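Local coordinates for protein tryptophanyl-tRNA synthetase (Mycoplasma pneumoniae, PDB 2YY5) that probably catalyses the ATP-dependent attachment of tryptophan to tRNA(Trp), supplying the charged tRNA for protein synthesis, at residues N127-T130 / G131-T134; G141-L145 / Y146-I150; V296-L299 / V300-R304. The protein carries 1 engineered substitution. All blocks are in the same frame, centred on the assembly; numbering follows the deposited sequence.

Interaction 1. Residues N127-T130 / G131-T134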
# COMPACT_ATOMS: atom_id res chain seq x y z
N ASN B 127 12.39 1.82 16.19
CA ASN B 127 11.06 1.31 15.88
C ASN B 127 10.46 2.25 14.84
O ASN B 127 9.94 3.32 15.17
CB ASN B 127 10.18 1.29 17.11
CG ASN B 127 8.86 0.59 16.86
OD1 ASN B 127 8.84 -0.59 16.51
ND2 ASN B 127 7.77 1.32 17.01
N ILE B 128 10.52 1.83 13.58
CA ILE B 128 10.02 2.65 12.50
C ILE B 128 8.77 2.14 11.79
O ILE B 128 8.81 1.11 11.12
CB ILE B 128 11.12 2.85 11.44
CG1 ILE B 128 12.46 3.17 12.11
CG2 ILE B 128 10.73 3.97 10.49
CD1 ILE B 128 12.43 4.43 12.95
N PRO B 129 7.65 2.86 11.95
CA PRO B 129 6.45 2.38 11.26
C PRO B 129 6.76 2.32 9.75
O PRO B 129 7.38 3.23 9.20
CB PRO B 129 5.39 3.44 11.61
CG PRO B 129 6.19 4.62 12.16
CD PRO B 129 7.34 3.98 12.85
N THR B 130 6.35 1.23 9.11
CA THR B 130 6.63 1.01 7.69
C THR B 130 6.15 2.13 6.78
O THR B 130 6.73 2.37 5.71
CB THR B 130 6.01 -0.33 7.23
OG1 THR B 130 6.38 -1.36 8.14
CG2 THR B 130 6.52 -0.70 5.84
N GLY B 131 5.10 2.83 7.21
CA GLY B 131 4.55 3.92 6.43
C GLY B 131 5.50 5.08 6.26
O GLY B 131 5.38 5.86 5.32
N LEU B 132 6.46 5.20 7.16
CA LEU B 132 7.43 6.28 7.09
C LEU B 132 8.41 6.09 5.95
O LEU B 132 8.93 7.05 5.40
CB LEU B 132 8.18 6.40 8.42
CG LEU B 132 7.75 7.58 9.30
CD1 LEU B 132 6.24 7.73 9.26
CD2 LEU B 132 8.24 7.35 10.72
N LEU B 133 8.66 4.83 5.59
CA LEU B 133 9.59 4.52 4.51
C LEU B 133 8.89 4.58 3.15
O LEU B 133 9.46 5.06 2.16
CB LEU B 133 10.13 3.10 4.71
CG LEU B 133 11.53 2.72 4.21
CD1 LEU B 133 11.59 1.21 4.10
CD2 LEU B 133 11.86 3.35 2.88
N THR B 134 7.65 4.11 3.12
CA THR B 134 6.89 4.01 1.89
C THR B 134 6.03 5.17 1.41
O THR B 134 5.71 5.22 0.22
CB THR B 134 5.98 2.77 1.90
OG1 THR B 134 4.99 2.92 2.93
CG2 THR B 134 6.80 1.51 2.16
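Pro129 and Leu132 meet at the first turn of a helix, where the proline's carbonyl takes the leucine's amide and their side chains also touch. Leu132 N donates to Pro129 O over 3.0 Å, approaching from above the carbonyl plane. The pyrrolidine ring is met by one branch of the leucine, CD2 of Leu132, which lies 3.7 Å from Pro129 CG. Leu132 CB is touched by a second loop residue: Ile128 CG2 comes to 4.1 Å from it, the two side chains crossing at about a right angle. With chi1 at -45°, Ile128 sets CG2 opposite its own backbone nitrogen and thereby turns this methyl to the helix.

One residue on, Thr130 O is shared by several donors. Thr134 N reaches it in the carbonyl plane at 3.3 Å, whereas Leu133 N, at 3.1 Å from the same Thr130 O, stands well above that plane. Thr134 OG1 adds a weak bond to this oxygen, its chi1 of 65° placing the hydroxyl between the backbone nitrogen and the carbonyl carbon. The oxygen is thus gripped from within the opening turn, while the Thr130 hydroxyl has its partner elsewhere, Ser100 OG of the second subunit.

Asn101 and Leu102 of that subunit pack on Thr130 and Leu133, and backbone bonds from Ile128 and Thr130 also cross the dimer interface. Within the chain, Phe111 of helix 109-115 touches Ile128 and Leu133, so the start of helix 131-144 is in contact with both helix 109-115 and the partner subunit.

Interaction 2. Residues G141-L145 / Y146-I150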
# COMPACT_ATOMS: atom_id res chain seq x y z
N GLY B 141 2.03 8.19 -6.51
CA GLY B 141 0.76 7.71 -7.02
C GLY B 141 -0.32 8.77 -6.96
O GLY B 141 -1.10 8.91 -7.90
N ASP B 142 -0.36 9.53 -5.87
CA ASP B 142 -1.37 10.58 -5.73
C ASP B 142 -1.23 11.55 -6.89
O ASP B 142 -2.22 12.03 -7.43
CB ASP B 142 -1.19 11.36 -4.42
CG ASP B 142 -1.29 10.48 -3.17
OD1 ASP B 142 -2.17 9.59 -3.10
OD2 ASP B 142 -0.48 10.71 -2.24
N ILE B 143 0.02 11.81 -7.29
CA ILE B 143 0.29 12.72 -8.40
C ILE B 143 -0.17 12.11 -9.72
O ILE B 143 -1.06 12.64 -10.38
CB ILE B 143 1.80 13.01 -8.52
CG1 ILE B 143 2.34 13.60 -7.21
CG2 ILE B 143 2.04 13.98 -9.66
CD1 ILE B 143 3.86 13.63 -7.16
N LEU B 144 0.44 10.99 -10.08
CA LEU B 144 0.15 10.30 -11.33
C LEU B 144 -1.29 9.89 -11.59
O LEU B 144 -1.66 9.63 -12.74
CB LEU B 144 1.08 9.10 -11.47
CG LEU B 144 2.49 9.36 -12.02
CD1 LEU B 144 2.66 10.82 -12.39
CD2 LEU B 144 3.52 8.95 -11.00
N LEU B 145 -2.11 9.81 -10.55
CA LEU B 145 -3.51 9.43 -10.72
C LEU B 145 -4.27 10.49 -11.50
O LEU B 145 -5.24 10.20 -12.20
CB LEU B 145 -4.18 9.25 -9.36
CG LEU B 145 -4.62 7.85 -8.94
CD1 LEU B 145 -5.28 7.93 -7.56
CD2 LEU B 145 -5.58 7.27 -9.98
N TYR B 146 -3.83 11.74 -11.38
CA TYR B 146 -4.49 12.85 -12.05
C TYR B 146 -3.69 13.40 -13.23
O TYR B 146 -4.11 14.37 -13.87
CB TYR B 146 -4.80 13.95 -11.03
CG TYR B 146 -5.65 13.44 -9.89
CD1 TYR B 146 -7.03 13.33 -10.03
CD2 TYR B 146 -5.06 12.94 -8.73
CE1 TYR B 146 -7.81 12.72 -9.04
CE2 TYR B 146 -5.83 12.32 -7.73
CZ TYR B 146 -7.20 12.21 -7.90
OH TYR B 146 -7.96 11.56 -6.95
N GLN B 147 -2.54 12.78 -13.51
CA GLN B 147 -1.69 13.20 -14.63
C GLN B 147 -1.61 14.71 -14.76
O GLN B 147 -1.78 15.24 -15.85
CB GLN B 147 -2.25 12.63 -15.93
CG GLN B 147 -2.10 11.13 -16.10
CD GLN B 147 -0.66 10.70 -16.15
OE1 GLN B 147 -0.16 10.05 -15.23
NE2 GLN B 147 0.03 11.07 -17.23
N PRO B 148 -1.32 15.42 -13.66
CA PRO B 148 -1.24 16.89 -13.70
C PRO B 148 -0.01 17.43 -14.40
O PRO B 148 0.99 16.73 -14.54
CB PRO B 148 -1.23 17.24 -12.23
CG PRO B 148 -0.32 16.17 -11.69
CD PRO B 148 -0.88 14.92 -12.35
N ASP B 149 -0.10 18.68 -14.84
CA ASP B 149 1.02 19.35 -15.50
C ASP B 149 2.00 19.83 -14.43
O ASP B 149 3.22 19.67 -14.56
CB ASP B 149 0.53 20.55 -16.31
CG ASP B 149 -0.23 20.14 -17.55
OD1 ASP B 149 -1.26 20.77 -17.84
OD2 ASP B 149 0.22 19.20 -18.24
N ILE B 150 1.45 20.43 -13.37
CA ILE B 150 2.28 20.91 -12.29
C ILE B 150 1.80 20.41 -10.93
O ILE B 150 0.66 19.95 -10.77
CB ILE B 150 2.40 22.47 -12.28
CG1 ILE B 150 1.14 23.13 -11.71
CG2 ILE B 150 2.72 22.96 -13.68
CD1 ILE B 150 -0.07 22.97 -12.55
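The turn joining Ile143 to Tyr146 and Pro148 is a local contact at the C-terminal end of helix 131-144, where the chain leaves the helix and heads for strand 150-152. Tyr146 N closes it with a hydrogen bond to Ile143 O of 3.1 Å and an N-H...O angle of 156°. A weak bond, 3.4 Å from Gln147 N to Leu144 O, follows. Gln147 then leaves helical geometry with a positive phi of 40°, and Pro148, which has no N-H to give, folds back on the helix: its CG lies 3.8 Å from Ile143 CG2, the two side chains crossing at about a right angle.

Tyr146 has CG beside its backbone nitrogen (chi1 -57°), which carries the ring back along the last turn. There its CD2 edge faces Asp142 O, 3.3 Å away and in the ring plane, while Leu145 CB lies 3.8 Å from the same Tyr146 CD2. Farther out, the ring packs on Phe39 and Phe81 and on Ala325 and Ala329 of helix 311-340.

The polar ends of Asp142 and Tyr146 converge on His89, whose ND1 bonds Asp142 OD1 and whose NE2 bonds Tyr146 OH. This histidine links the helix residue to the turn residue and probably helps to position the carboxylate. Asp142 OD2 is bonded to His46 NE2 and to N11 of the bound tryptophanyl-adenylate analogue, consistent with the predicted part of Asp142 in tryptophan binding. The turn lies behind this residue, where a helix passes to a strand of the Rossmann-type core found in class-one synthetases.

Interaction 3. Residues V296-L299 / V300-R304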
# COMPACT_ATOMS: atom_id res chain seq x y z
N VAL B 296 -1.53 39.14 12.29
CA VAL B 296 -2.77 39.10 13.06
C VAL B 296 -3.95 39.32 12.12
O VAL B 296 -4.91 38.56 12.14
CB VAL B 296 -2.79 40.18 14.18
CG1 VAL B 296 -4.18 40.23 14.83
CG2 VAL B 296 -1.74 39.87 15.25
N ASN B 297 -3.86 40.36 11.30
CA ASN B 297 -4.91 40.66 10.34
C ASN B 297 -5.30 39.43 9.54
O ASN B 297 -6.48 39.10 9.43
CB ASN B 297 -4.47 41.77 9.38
CG ASN B 297 -4.43 43.14 10.05
OD1 ASN B 297 -4.62 43.26 11.26
ND2 ASN B 297 -4.19 44.18 9.25
N LEU B 298 -4.31 38.74 8.99
CA LEU B 298 -4.57 37.55 8.19
C LEU B 298 -5.21 36.44 9.04
O LEU B 298 -6.28 35.93 8.70
CB LEU B 298 -3.26 37.06 7.56
CG LEU B 298 -3.22 35.94 6.50
CD1 LEU B 298 -3.69 34.66 7.10
CD2 LEU B 298 -4.05 36.30 5.27
N LEU B 299 -4.57 36.08 10.15
CA LEU B 299 -5.12 35.02 10.99
C LEU B 299 -6.55 35.30 11.45
O LEU B 299 -7.42 34.44 11.34
CB LEU B 299 -4.19 34.79 12.20
CG LEU B 299 -3.01 33.84 11.96
CD1 LEU B 299 -2.53 33.91 10.54
CD2 LEU B 299 -1.88 34.20 12.90
N VAL B 300 -6.79 36.51 11.96
CA VAL B 300 -8.12 36.89 12.42
C VAL B 300 -9.14 36.76 11.29
O VAL B 300 -10.28 36.38 11.53
CB VAL B 300 -8.11 38.34 12.99
CG1 VAL B 300 -9.52 38.84 13.23
CG2 VAL B 300 -7.33 38.36 14.29
N ASN B 301 -8.72 37.05 10.07
CA ASN B 301 -9.60 36.94 8.91
C ASN B 301 -9.77 35.50 8.41
O ASN B 301 -10.72 35.20 7.69
CB ASN B 301 -9.09 37.84 7.77
CG ASN B 301 -9.87 37.64 6.49
OD1 ASN B 301 -9.57 36.75 5.69
ND2 ASN B 301 -10.89 38.48 6.27
N ILE B 302 -8.85 34.62 8.77
CA ILE B 302 -8.97 33.22 8.37
C ILE B 302 -9.84 32.57 9.43
O ILE B 302 -10.85 31.92 9.13
CB ILE B 302 -7.60 32.48 8.35
CG1 ILE B 302 -6.60 33.17 7.42
CG2 ILE B 302 -7.82 31.03 7.94
CD1 ILE B 302 -7.06 33.26 5.98
N GLN B 303 -9.43 32.74 10.68
CA GLN B 303 -10.16 32.18 11.81
C GLN B 303 -11.60 32.67 11.78
O GLN B 303 -12.52 31.96 12.17
CB GLN B 303 -9.45 32.59 13.12
CG GLN B 303 -8.06 31.96 13.28
CD GLN B 303 -7.21 32.58 14.38
OE1 GLN B 303 -7.69 32.82 15.49
NE2 GLN B 303 -5.94 32.84 14.08
N ARG B 304 -11.78 33.88 11.27
CA ARG B 304 -13.10 34.50 11.15
C ARG B 304 -13.95 33.69 10.19
O ARG B 304 -14.96 33.12 10.56
CB ARG B 304 -12.94 35.93 10.62
CG ARG B 304 -14.17 36.83 10.76
CD ARG B 304 -14.39 37.71 9.52
NE ARG B 304 -13.20 38.47 9.10
CZ ARG B 304 -12.63 39.45 9.79
NH1 ARG B 304 -11.56 40.07 9.31
NH2 ARG B 304 -13.12 39.82 10.97
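The side-chain amide of Gln303 lies across Leu299, the two side chains crossing obliquely, with NE2 alongside Leu299 CB and hydrogen-bonded to Asp218 O. The chain is extended beyond CG, and chi1 of -67° sets CG beside the backbone nitrogen, so the glutamine runs back over the preceding turn and its CG also rests near Leu299 O. A second flat group, the guanidinium of Arg304, turns one face to the carbonyl oxygen of Val300, whose modelled position is doubtful.

The backbone bonding is helical but not uniform. Val300 N gives Val296 O a nearly straight bond of 2.8 Å (N-H...O angle 171°), and Gln303 N donates to Leu299 O over 2.7 Å. Leu299 O also accepts from Ile302 N at 2.9 Å, this donor standing far above the carbonyl plane, while the bond from Ile302 N to Leu298 O is weak. The i to i+3 and i to i+4 patterns therefore mix at this turn.

Apolar branches follow the same four-residue spacing. Val296 and Val300 lie side by side, pointing the same way, with CG1 of the first 3.7 Å from CG2 of the second. Leu298 CD1 packs against Ile302 CG1.

Helix 220-228 covers one flank through Val223, which meets Val296 and Leu299, and Asn264 OD1 holds Asn297 ND2. The arrangement is ordinary i to i+4 side-chain packing along an alpha-helix, within the helical region that follows the KMSKS motif in this synthetase.

Interactions 1 and 2 occupy the two ends of helix 131-144, with centres 24 Å apart and nearest atoms about 8 Å apart. Interaction 1 touches the partner subunit, whereas interaction 2 touches the ligand through Asp142, so a single helix spans the distance from the dimer interface to the tryptophan pocket. The side chain of Asp142 in interaction 2 is about 3 Å from the bound analogue, against about 11 Å for Leu132 in interaction 1 and about 14 Å for Leu298 in interaction 3. Interaction 3 stands apart, its centre 32 Å from that of interaction 2 and 36 Å from that of interaction 1, across the centre of the chain from both.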